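Local structure of ABC transporter (Caldanaerobius, 4G68) at residues Asp350-Pro358 and Glu374-Val382. The protein is probably the extracellular solute-binding protein of an ABC transporter, likely capturing xylan-derived sugars for uptake by a thermophilic bacterium. Numbering follows the deposited sequence.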
loop_
_atom_site.group_PDB
_atom_site.type_symbol
_atom_site.label_atom_id
_atom_site.label_comp_id
_atom_site.label_asym_id
_atom_site.label_seq_id
_atom_site.Cartn_x
_atom_site.Cartn_y
_atom_site.Cartn_z
ATOM N N ASP C 350 -13.182 4.891 -0.777
ATOM C CA ASP C 350 -11.827 4.921 -0.141
ATOM C C ASP C 350 -11.631 6.237 0.590
ATOM O O ASP C 350 -11.226 6.279 1.768
ATOM C CB ASP C 350 -10.724 4.844 -1.230
ATOM C CG ASP C 350 -10.333 3.436 -1.614
ATOM O OD1 ASP C 350 -10.797 2.465 -0.950
ATOM O OD2 ASP C 350 -9.532 3.304 -2.611
ATOM N N TYR C 351 -11.913 7.317 -0.136
ATOM C CA TYR C 351 -11.861 8.685 0.396
ATOM C C TYR C 351 -12.732 8.887 1.658
ATOM O O TYR C 351 -12.259 9.465 2.663
ATOM C CB TYR C 351 -12.275 9.664 -0.700
ATOM C CG TYR C 351 -12.052 11.139 -0.383
ATOM C CD1 TYR C 351 -10.881 11.565 0.258
ATOM C CD2 TYR C 351 -12.992 12.094 -0.748
ATOM C CE1 TYR C 351 -10.662 12.900 0.550
ATOM C CE2 TYR C 351 -12.786 13.449 -0.476
ATOM C CZ TYR C 351 -11.621 13.841 0.167
ATOM O OH TYR C 351 -11.414 15.172 0.437
ATOM N N LEU C 352 -13.963 8.369 1.623
ATOM C CA LEU C 352 -14.908 8.547 2.719
ATOM C C LEU C 352 -14.558 7.733 3.962
ATOM O O LEU C 352 -14.679 8.228 5.080
ATOM C CB LEU C 352 -16.318 8.187 2.252
ATOM C CG LEU C 352 -16.954 9.261 1.358
ATOM C CD1 LEU C 352 -18.166 8.715 0.609
ATOM C CD2 LEU C 352 -17.349 10.439 2.250
ATOM N N ILE C 353 -14.102 6.502 3.753
ATOM C CA ILE C 353 -13.798 5.583 4.826
ATOM C C ILE C 353 -12.296 5.366 5.139
ATOM O O ILE C 353 -11.977 4.622 6.077
ATOM C CB ILE C 353 -14.583 4.261 4.675
ATOM C CG1 ILE C 353 -13.928 3.342 3.634
ATOM C CG2 ILE C 353 -16.055 4.551 4.313
ATOM C CD1 ILE C 353 -14.614 1.984 3.511
ATOM N N ALA C 354 -11.404 5.995 4.370
ATOM C CA ALA C 354 -9.944 5.956 4.605
ATOM C C ALA C 354 -9.265 4.579 4.365
ATOM O O ALA C 354 -8.188 4.293 4.883
ATOM C CB ALA C 354 -9.563 6.583 5.971
ATOM N N THR C 355 -9.906 3.763 3.535
ATOM C CA THR C 355 -9.307 2.514 3.042
ATOM C C THR C 355 -8.337 2.771 1.894
ATOM O O THR C 355 -7.547 1.887 1.524
ATOM C CB THR C 355 -10.363 1.497 2.507
ATOM O OG1 THR C 355 -11.256 2.140 1.567
ATOM C CG2 THR C 355 -11.109 0.832 3.632
ATOM N N GLY C 356 -8.426 3.964 1.304
ATOM C CA GLY C 356 -7.435 4.386 0.317
ATOM C C GLY C 356 -7.355 5.891 0.108
ATOM O O GLY C 356 -8.064 6.649 0.781
ATOM N N LEU C 357 -6.445 6.308 -0.770
ATOM C CA LEU C 357 -6.432 7.684 -1.276
ATOM C C LEU C 357 -7.044 7.706 -2.698
ATOM O O LEU C 357 -6.627 6.895 -3.555
ATOM C CB LEU C 357 -5.012 8.208 -1.292
ATOM C CG LEU C 357 -4.452 8.462 0.108
ATOM C CD1 LEU C 357 -2.929 8.412 0.067
ATOM C CD2 LEU C 357 -5.003 9.778 0.710
ATOM N N PRO C 358 -8.035 8.609 -2.954
ATOM C CA PRO C 358 -8.805 8.525 -4.202
ATOM C C PRO C 358 -7.958 8.840 -5.424
ATOM O O PRO C 358 -7.103 9.773 -5.390
ATOM C CB PRO C 358 -9.893 9.610 -4.019
ATOM C CG PRO C 358 -9.326 10.600 -3.025
ATOM C CD PRO C 358 -8.556 9.690 -2.064
ATOM N N GLU C 374 -7.989 10.862 7.133
ATOM C CA GLU C 374 -7.843 10.869 5.675
ATOM C C GLU C 374 -7.298 12.191 5.104
ATOM O O GLU C 374 -6.422 12.201 4.222
ATOM C CB GLU C 374 -9.200 10.557 5.028
ATOM C CG GLU C 374 -9.206 10.512 3.491
ATOM C CD GLU C 374 -8.558 9.256 2.853
ATOM O OE1 GLU C 374 -7.859 8.457 3.533
ATOM O OE2 GLU C 374 -8.700 9.114 1.618
ATOM N N ILE C 375 -7.913 13.294 5.520
ATOM C CA ILE C 375 -7.507 14.651 5.157
ATOM C C ILE C 375 -6.062 14.905 5.618
ATOM O O ILE C 375 -5.194 15.486 4.888
ATOM C CB ILE C 375 -8.441 15.657 5.845
ATOM C CG1 ILE C 375 -9.855 15.491 5.289
ATOM C CG2 ILE C 375 -8.002 17.097 5.594
ATOM C CD1 ILE C 375 -10.942 16.142 6.107
ATOM N N GLN C 376 -5.784 14.451 6.818
ATOM C CA GLN C 376 -4.443 14.641 7.399
ATOM C C GLN C 376 -3.334 13.955 6.571
ATOM O O GLN C 376 -2.271 14.563 6.298
ATOM C CB GLN C 376 -4.411 14.255 8.884
ATOM C CG GLN C 376 -3.225 14.928 9.593
ATOM C CD GLN C 376 -3.103 14.577 11.060
ATOM O OE1 GLN C 376 -2.800 15.445 11.908
ATOM N NE2 GLN C 376 -3.373 13.320 11.375
ATOM N N ILE C 377 -3.609 12.700 6.179
ATOM C CA ILE C 377 -2.748 11.961 5.294
ATOM C C ILE C 377 -2.507 12.828 4.064
ATOM O O ILE C 377 -1.363 13.101 3.745
ATOM C CB ILE C 377 -3.255 10.533 4.947
ATOM C CG1 ILE C 377 -3.137 9.622 6.178
ATOM C CG2 ILE C 377 -2.383 9.948 3.827
ATOM C CD1 ILE C 377 -3.866 8.267 6.082
ATOM N N MET C 378 -3.568 13.270 3.382
ATOM C CA MET C 378 -3.393 14.218 2.277
ATOM C C MET C 378 -2.449 15.401 2.615
ATOM O O MET C 378 -1.442 15.630 1.915
ATOM C CB MET C 378 -4.747 14.732 1.822
ATOM C CG MET C 378 -5.419 13.810 0.831
ATOM S SD MET C 378 -6.966 14.509 0.167
ATOM C CE MET C 378 -6.421 15.816 -0.775
ATOM N N ASN C 379 -2.758 16.100 3.706
ATOM C CA ASN C 379 -2.011 17.289 4.178
ATOM C C ASN C 379 -0.592 17.104 4.754
ATOM O O ASN C 379 0.346 17.818 4.378
ATOM C CB ASN C 379 -2.870 17.990 5.231
ATOM C CG ASN C 379 -4.098 18.615 4.627
ATOM O OD1 ASN C 379 -4.237 18.682 3.388
ATOM N ND2 ASN C 379 -4.984 19.094 5.482
ATOM N N ASN C 380 -0.459 16.214 5.718
ATOM C CA ASN C 380 0.852 15.915 6.297
ATOM C C ASN C 380 1.760 15.066 5.428
ATOM O O ASN C 380 2.972 15.121 5.634
ATOM C CB ASN C 380 0.715 15.267 7.658
ATOM C CG ASN C 380 0.130 16.227 8.699
ATOM O OD1 ASN C 380 -0.256 17.379 8.378
ATOM N ND2 ASN C 380 0.014 15.740 9.949
ATOM N N ILE C 381 1.216 14.283 4.477
ATOM C CA ILE C 381 2.069 13.384 3.682
ATOM C C ILE C 381 2.076 13.664 2.185
ATOM O O ILE C 381 3.155 13.888 1.564
ATOM C CB ILE C 381 1.758 11.850 3.907
ATOM C CG1 ILE C 381 2.140 11.397 5.316
ATOM C CG2 ILE C 381 2.597 11.000 2.954
ATOM C CD1 ILE C 381 1.025 11.486 6.322
ATOM N N VAL C 382 0.896 13.616 1.584
ATOM C CA VAL C 382 0.897 13.672 0.148
ATOM C C VAL C 382 1.181 15.092 -0.429
ATOM O O VAL C 382 2.017 15.238 -1.311
ATOM C CB VAL C 382 -0.352 13.001 -0.456
ATOM C CG1 VAL C 382 -0.210 12.962 -1.970
ATOM C CG2 VAL C 382 -0.490 11.563 0.053
#
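Ala354, the first residue past the end of helix 332-353 and set at positive phi (68°), comes within 5.4 Å of Glu374, CA to CA, where helix 372-382 passes the turn that leads into the short strand 357-358. In this periplasmic-binding-protein fold, that of bacterial extracellular solute-binding proteins, that strand pairs antiparallel with strand 144-160 through backbone bonds between Leu357 and Gln152; the contact packs helix 372-382 against the end of helix 332-353 and the short strand after it. Glu374 carries most of it. The side chain first extends away from its own backbone nitrogen (chi1 -179°), then bends at chi2 (74°), which brings the carboxylate into the turn. OE2 lies 2.7 Å from Gly356 O, a separation of two oxygens consistent with the acid probably holding a proton. The same OE2 sits at the edge of the Tyr351 ring, in its plane, 3.6 Å from CD1, while CD of Pro358 lies 3.7 Å from the same oxygen, its ring coming in from the direction opposite to the Glu374 side chain. OE1 faces the turn itself and touches Ala354 CB at 3.5 Å. A leucine in place of Glu374 would probably deprive Gly356 O of its close acid neighbour and set an apolar branch against the backbone oxygens of the turn. Further along the helix the contact turns apolar. Leu357 spreads its two methyls over Ile377, Met378 and Val382; the Leu357 and Met378 side chains run past each other in opposite directions, CD2 of Leu357 against CG of Met378. Tyr351, whose ring also meets that of Tyr362, makes a Met-aromatic contact with Met378, whose SD stands oblique to the ring, 5.3 Å from its centroid. At the far end Leu357 and Val382 reach toward each other tip to tip, CD1 of Leu357 lying 4.0 Å from CG2 of Val382.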